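Local coordinates for methionine import ATP-binding protein metN 2 (Enterococcus faecalis, PDB 2QSW) that probably forms part of an ABC-type membrane importer, modelled here as its C-terminal NIL domain, an ACT-like alpha/beta fold, at residues 45-50 with 80-85; 37-42 with 90-95. All blocks are in the same frame, centred on the assembly; numbering follows the deposited sequence.

Contact 1: 45-50 with 80-85; sequences QEYQVE and ILAAIE. With ZN (zinc ion), chain C.
The two helices of a ferredoxin-like beta-alpha-beta-beta-alpha-beta fold meet here, with Tyr-47 at the end of helix 39-47 lying flat on Ala-82 and Ala-83 of helix 77-89. The small alanines let the ring come close to the helix backbone. Ala-83 CA makes a CH-pi contact over the ring centre, 3.8 Å from the Tyr-47 centroid and 14° off the ring normal. Ala-82 O is over the same face, nearer the hydroxyl end, at 3.6 Å from Tyr-47 CE1. The methyl Ala-82 CB touches Tyr-47 CD1 at 3.7 Å. On the opposite face of the ring, Glu-46 CG, set anti to its own backbone N (chi1 179°), sits 3.7 Å above the plane, offset toward the rim. The ring is thus held between its own neighbour and the second helix. Beyond CG the Glu-46 chain is extended, and its OE1 binds a zinc ion at 1.9 Å. Gln-48 has a positive phi and turns the chain out of the helix. Val-49 then points back at helix 77-89, its CG1 4.2 Å from Ile-80 CG1. Below this layer lies the antiparallel sheet. Val-49 and Ile-80 both rest on Leu-73 of strand 64-74, and Ile-84 reaches Val-26 of strand 24-31.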
loop_
_atom_site.group_PDB
_atom_site.type_symbol
_atom_site.label_atom_id
_atom_site.label_comp_id
_atom_site.label_asym_id
_atom_site.label_seq_id
_atom_site.Cartn_x
_atom_site.Cartn_y
_atom_site.Cartn_z
ATOM N N GLN A 45 -17.238 -4.829 9.092
ATOM C CA GLN A 45 -18.329 -4.044 9.625
ATOM C C GLN A 45 -18.028 -2.557 9.588
ATOM O O GLN A 45 -18.904 -1.733 9.251
ATOM C CB GLN A 45 -18.608 -4.520 11.042
ATOM C CG GLN A 45 -19.193 -5.897 11.033
ATOM C CD GLN A 45 -19.416 -6.465 12.401
ATOM O OE1 GLN A 45 -18.499 -6.567 13.239
ATOM N NE2 GLN A 45 -20.638 -6.882 12.630
ATOM N N GLU A 46 -16.802 -2.186 9.921
ATOM C CA GLU A 46 -16.486 -0.774 10.026
ATOM C C GLU A 46 -16.374 -0.092 8.675
ATOM O O GLU A 46 -16.784 1.083 8.559
ATOM C CB GLU A 46 -15.197 -0.573 10.807
ATOM C CG GLU A 46 -14.789 0.874 10.936
ATOM C CD GLU A 46 -13.738 1.079 12.011
ATOM O OE1 GLU A 46 -13.483 0.182 12.806
ATOM O OE2 GLU A 46 -13.140 2.167 12.065
ATOM N N TYR A 47 -15.783 -0.797 7.697
ATOM C CA TYR A 47 -15.471 -0.215 6.408
ATOM C C TYR A 47 -16.390 -0.682 5.282
ATOM O O TYR A 47 -16.245 -0.230 4.174
ATOM C CB TYR A 47 -13.994 -0.448 6.066
ATOM C CG TYR A 47 -13.071 0.175 7.098
ATOM C CD1 TYR A 47 -12.799 1.528 7.078
ATOM C CD2 TYR A 47 -12.503 -0.589 8.096
ATOM C CE1 TYR A 47 -11.998 2.101 8.017
ATOM C CE2 TYR A 47 -11.689 -0.045 9.056
ATOM C CZ TYR A 47 -11.413 1.316 9.002
ATOM O OH TYR A 47 -10.580 1.890 9.944
ATOM N N GLN A 48 -17.319 -1.594 5.560
ATOM C CA GLN A 48 -18.255 -2.076 4.549
ATOM C C GLN A 48 -17.519 -2.646 3.371
ATOM O O GLN A 48 -17.781 -2.310 2.202
ATOM C CB GLN A 48 -19.220 -0.983 4.152
ATOM C CG GLN A 48 -20.050 -0.514 5.332
ATOM C CD GLN A 48 -20.985 -1.604 5.836
ATOM O OE1 GLN A 48 -20.905 -2.064 7.011
ATOM N NE2 GLN A 48 -21.874 -2.056 4.935
ATOM N N VAL A 49 -16.584 -3.529 3.696
ATOM C CA VAL A 49 -15.853 -4.276 2.702
ATOM C C VAL A 49 -16.131 -5.755 2.802
ATOM O O VAL A 49 -16.438 -6.266 3.886
ATOM C CB VAL A 49 -14.338 -4.049 2.803
ATOM C CG1 VAL A 49 -13.977 -2.609 2.375
ATOM C CG2 VAL A 49 -13.780 -4.412 4.191
ATOM N N GLU A 50 -16.068 -6.435 1.655
ATOM C CA GLU A 50 -16.118 -7.887 1.613
ATOM C C GLU A 50 -14.712 -8.461 1.605
ATOM O O GLU A 50 -13.755 -7.767 1.200
ATOM C CB GLU A 50 -16.909 -8.357 0.393
ATOM C CG GLU A 50 -18.240 -7.662 0.237
ATOM C CD GLU A 50 -19.088 -8.214 -0.907
ATOM O OE1 GLU A 50 -19.182 -7.533 -1.951
ATOM O OE2 GLU A 50 -19.670 -9.320 -0.741
ATOM N N ILE A 80 -12.182 0.675 0.692
ATOM C CA ILE A 80 -11.068 -0.266 0.638
ATOM C C ILE A 80 -9.786 0.411 1.147
ATOM O O ILE A 80 -9.071 -0.143 1.956
ATOM C CB ILE A 80 -10.853 -0.832 -0.804
ATOM C CG1 ILE A 80 -12.084 -1.654 -1.240
ATOM C CG2 ILE A 80 -9.518 -1.630 -0.906
ATOM C CD1 ILE A 80 -12.040 -2.114 -2.686
ATOM N N LEU A 81 -9.475 1.590 0.638
ATOM C CA LEU A 81 -8.295 2.321 1.085
ATOM C C LEU A 81 -8.291 2.536 2.607
ATOM O O LEU A 81 -7.265 2.328 3.263
ATOM C CB LEU A 81 -8.105 3.620 0.293
ATOM C CG LEU A 81 -7.930 3.476 -1.232
ATOM C CD1 LEU A 81 -7.792 4.852 -1.830
ATOM C CD2 LEU A 81 -6.722 2.577 -1.629
ATOM N N ALA A 82 -9.428 2.945 3.138
ATOM C CA ALA A 82 -9.575 3.218 4.569
ATOM C C ALA A 82 -9.383 1.908 5.363
ATOM O O ALA A 82 -8.789 1.921 6.448
ATOM C CB ALA A 82 -10.920 3.832 4.856
ATOM N N ALA A 83 -9.908 0.789 4.840
ATOM C CA ALA A 83 -9.790 -0.515 5.525
ATOM C C ALA A 83 -8.326 -0.944 5.591
ATOM O O ALA A 83 -7.840 -1.472 6.605
ATOM C CB ALA A 83 -10.618 -1.587 4.815
ATOM N N ILE A 84 -7.594 -0.684 4.508
ATOM C CA ILE A 84 -6.192 -1.025 4.462
ATOM C C ILE A 84 -5.405 -0.215 5.509
ATOM O O ILE A 84 -4.605 -0.774 6.264
ATOM C CB ILE A 84 -5.615 -0.784 3.031
ATOM C CG1 ILE A 84 -6.197 -1.806 2.035
ATOM C CG2 ILE A 84 -4.082 -0.786 3.074
ATOM C CD1 ILE A 84 -5.912 -1.453 0.554
ATOM N N GLU A 85 -5.597 1.108 5.542
ATOM C CA GLU A 85 -4.918 1.921 6.589
ATOM C C GLU A 85 -5.430 1.509 7.971
ATOM O O GLU A 85 -4.647 1.499 8.949
ATOM C CB GLU A 85 -5.115 3.416 6.343
ATOM C CG GLU A 85 -4.283 4.326 7.215
ATOM C CD GLU A 85 -2.797 4.087 7.150
ATOM O OE1 GLU A 85 -2.293 3.574 6.128
ATOM O OE2 GLU A 85 -2.140 4.454 8.163
HETATM ZN ZN ZN C . -12.166 -0.042 14.204
#

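Contact 2: 37-42 with 90-95. With ZN (zinc ion), chain B; ZN (zinc ion), chain C.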
loop_
_atom_site.group_PDB
_atom_site.type_symbol
_atom_site.label_atom_id
_atom_site.label_comp_id
_atom_site.label_asym_id
_atom_site.label_seq_id
_atom_site.Cartn_x
_atom_site.Cartn_y
_atom_site.Cartn_z
ATOM N N LEU A 37 -8.533 -8.013 18.855
ATOM C CA LEU A 37 -9.937 -7.990 18.527
ATOM C C LEU A 37 -10.136 -8.853 17.268
ATOM O O LEU A 37 -9.145 -9.333 16.665
ATOM C CB LEU A 37 -10.462 -6.547 18.432
ATOM C CG LEU A 37 -9.769 -5.623 17.435
ATOM C CD1 LEU A 37 -10.193 -6.018 16.045
ATOM C CD2 LEU A 37 -10.080 -4.173 17.616
ATOM N N PRO A 38 -11.404 -9.184 16.947
ATOM C CA PRO A 38 -11.697 -10.025 15.776
ATOM C C PRO A 38 -11.495 -9.229 14.481
ATOM O O PRO A 38 -12.398 -8.590 13.975
ATOM C CB PRO A 38 -13.130 -10.452 16.021
ATOM C CG PRO A 38 -13.378 -10.199 17.498
ATOM C CD PRO A 38 -12.623 -8.936 17.725
ATOM N N ILE A 39 -10.258 -9.222 14.025
ATOM C CA ILE A 39 -9.770 -8.279 12.992
ATOM C C ILE A 39 -10.616 -8.280 11.729
ATOM O O ILE A 39 -11.075 -7.229 11.242
ATOM C CB ILE A 39 -8.325 -8.639 12.564
ATOM C CG1 ILE A 39 -7.341 -8.439 13.718
ATOM C CG2 ILE A 39 -7.877 -7.801 11.344
ATOM C CD1 ILE A 39 -7.159 -7.026 14.154
ATOM N N ILE A 40 -10.842 -9.476 11.180
ATOM C CA ILE A 40 -11.495 -9.511 9.861
ATOM C C ILE A 40 -12.932 -9.049 9.960
ATOM O O ILE A 40 -13.400 -8.214 9.169
ATOM C CB ILE A 40 -11.407 -10.879 9.172
ATOM C CG1 ILE A 40 -9.941 -11.214 8.874
ATOM C CG2 ILE A 40 -12.271 -10.892 7.908
ATOM C CD1 ILE A 40 -9.192 -10.252 7.915
ATOM N N SER A 41 -13.688 -9.545 10.939
ATOM C CA SER A 41 -15.071 -9.033 11.074
ATOM C C SER A 41 -15.101 -7.542 11.418
ATOM O O SER A 41 -16.019 -6.809 10.995
ATOM C CB SER A 41 -15.882 -9.841 12.099
ATOM O OG SER A 41 -15.170 -9.956 13.303
ATOM N N HIS A 42 -14.133 -7.098 12.219
ATOM C CA HIS A 42 -14.078 -5.709 12.611
ATOM C C HIS A 42 -14.006 -4.778 11.378
ATOM O O HIS A 42 -14.754 -3.815 11.246
ATOM C CB HIS A 42 -12.864 -5.511 13.492
ATOM C CG HIS A 42 -12.756 -4.142 14.069
ATOM N ND1 HIS A 42 -13.258 -3.823 15.310
ATOM C CD2 HIS A 42 -12.217 -3.006 13.576
ATOM C CE1 HIS A 42 -13.026 -2.544 15.557
ATOM N NE2 HIS A 42 -12.387 -2.029 14.528
ATOM N N LEU A 90 -4.323 -0.856 13.320
ATOM C CA LEU A 90 -4.560 -1.996 14.211
ATOM C C LEU A 90 -3.325 -2.921 14.320
ATOM O O LEU A 90 -3.430 -3.984 14.934
ATOM C CB LEU A 90 -5.787 -2.790 13.755
ATOM C CG LEU A 90 -7.109 -1.987 13.832
ATOM C CD1 LEU A 90 -8.220 -2.838 13.173
ATOM C CD2 LEU A 90 -7.440 -1.574 15.284
ATOM N N ARG A 91 -2.169 -2.515 13.782
ATOM C CA ARG A 91 -0.875 -3.206 13.925
ATOM C C ARG A 91 -0.837 -4.501 13.129
ATOM O O ARG A 91 -0.159 -5.469 13.482
ATOM C CB ARG A 91 -0.481 -3.340 15.404
ATOM C CG ARG A 91 -0.531 -1.975 16.158
ATOM C CD ARG A 91 -0.518 -2.031 17.684
ATOM N NE ARG A 91 0.761 -2.560 18.154
ATOM C CZ ARG A 91 1.037 -2.918 19.409
ATOM N NH1 ARG A 91 0.123 -2.851 20.355
ATOM N NH2 ARG A 91 2.247 -3.413 19.688
ATOM N N VAL A 92 -1.550 -4.488 11.997
ATOM C CA VAL A 92 -1.458 -5.494 10.989
ATOM C C VAL A 92 -0.833 -4.842 9.738
ATOM O O VAL A 92 -1.500 -4.107 9.003
ATOM C CB VAL A 92 -2.886 -6.101 10.627
ATOM C CG1 VAL A 92 -2.729 -7.097 9.504
ATOM C CG2 VAL A 92 -3.573 -6.710 11.840
ATOM N N GLU A 93 0.431 -5.129 9.494
ATOM C CA GLU A 93 1.126 -4.584 8.314
ATOM C C GLU A 93 0.439 -5.103 7.049
ATOM O O GLU A 93 0.177 -6.290 6.910
ATOM C CB GLU A 93 2.576 -4.968 8.287
ATOM C CG GLU A 93 3.425 -4.343 9.377
ATOM C CD GLU A 93 3.594 -5.216 10.621
ATOM O OE1 GLU A 93 2.722 -6.086 10.876
ATOM O OE2 GLU A 93 4.604 -5.049 11.321
ATOM N N THR A 94 0.103 -4.196 6.140
ATOM C CA THR A 94 -0.747 -4.514 5.011
ATOM C C THR A 94 -0.203 -3.807 3.790
ATOM O O THR A 94 0.144 -2.632 3.840
ATOM C CB THR A 94 -2.190 -4.075 5.305
ATOM O OG1 THR A 94 -2.664 -4.695 6.519
ATOM C CG2 THR A 94 -3.131 -4.469 4.156
ATOM N N GLU A 95 -0.140 -4.529 2.694
ATOM C CA GLU A 95 0.152 -3.893 1.433
ATOM C C GLU A 95 -0.521 -4.527 0.233
ATOM O O GLU A 95 -0.761 -5.719 0.188
ATOM C CB GLU A 95 1.614 -3.766 1.232
ATOM C CG GLU A 95 2.345 -5.010 1.038
ATOM C CD GLU A 95 3.834 -4.721 0.612
ATOM O OE1 GLU A 95 4.454 -3.803 1.177
ATOM O OE2 GLU A 95 4.396 -5.389 -0.297
HETATM ZN ZN ZN B . 3.077 -7.058 12.553
HETATM ZN ZN ZN C . -12.166 -0.042 14.204
HETATM O O HOH W 1 1.066 -7.728 12.642
#
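Leu-90 is the bump of this contact, and Leu-37 and His-42 form the hollow it fills. In this ferredoxin-like fold the start of helix 39-47 faces the turn between helix 77-89 and strand 93-96. That turn is a Schellman motif, with Arg-91 at C-prime in positive phi. Leu-90 has CG anti to its carbonyl carbon (chi1 -64°), directed at helix 39-47; its two methyls touch different residues. CD1 of Leu-90 comes obliquely to the His-42 ring, 4.0 Å from CD2 of that histidine. CD2 of Leu-90 meets CD2 of Leu-37 at 4.4 Å. The same Leu-37 CD2 lies 3.8 Å above the His-42 ring plane, offset toward the rim, so the wall of the hollow is itself packed. Ile-39 borders the hollow and also faces Val-92. In one of its two modelled conformers, its CD1 lies 4.4 Å from Leu-90 CD1 and 4.3 Å from Val-92 CG2. These methyl contacts are fairly loose, and the two segments bury 186 Å² in all, both sides summed. Beyond the hydrophobic patch, His-42 NE2 binds a zinc ion at 2.0 Å. A separate zinc ion is held by Glu-93 together with His-31 and Glu-33. A water bound to that second zinc also hydrogen-bonds to the turn, lying 2.7 Å from Arg-91 O.

How the contacts relate
Contacts 1 and 2 lie at the two ends of helix 39-47, with centres about 10 Å apart. Contact 1 joins this helix to helix 77-89, and contact 2 joins it to the turn and strand that follow. Contact 1 is nested inside the loop closed by contact 2. The two touch where Ile-84 CG2 meets Thr-94 CG2 at 4.0 Å. They share a zinc ion: contact 2 gives it His-42 and contact 1 gives it Glu-46, one helical turn on. The zinc of Glu-93 is a different ion, 16.9 Å from the first, ZN to ZN. Both border the second subunit, for example by Glu-85, salt-bridged to Lys-24 of that subunit, and Glu-95, at a shared zinc.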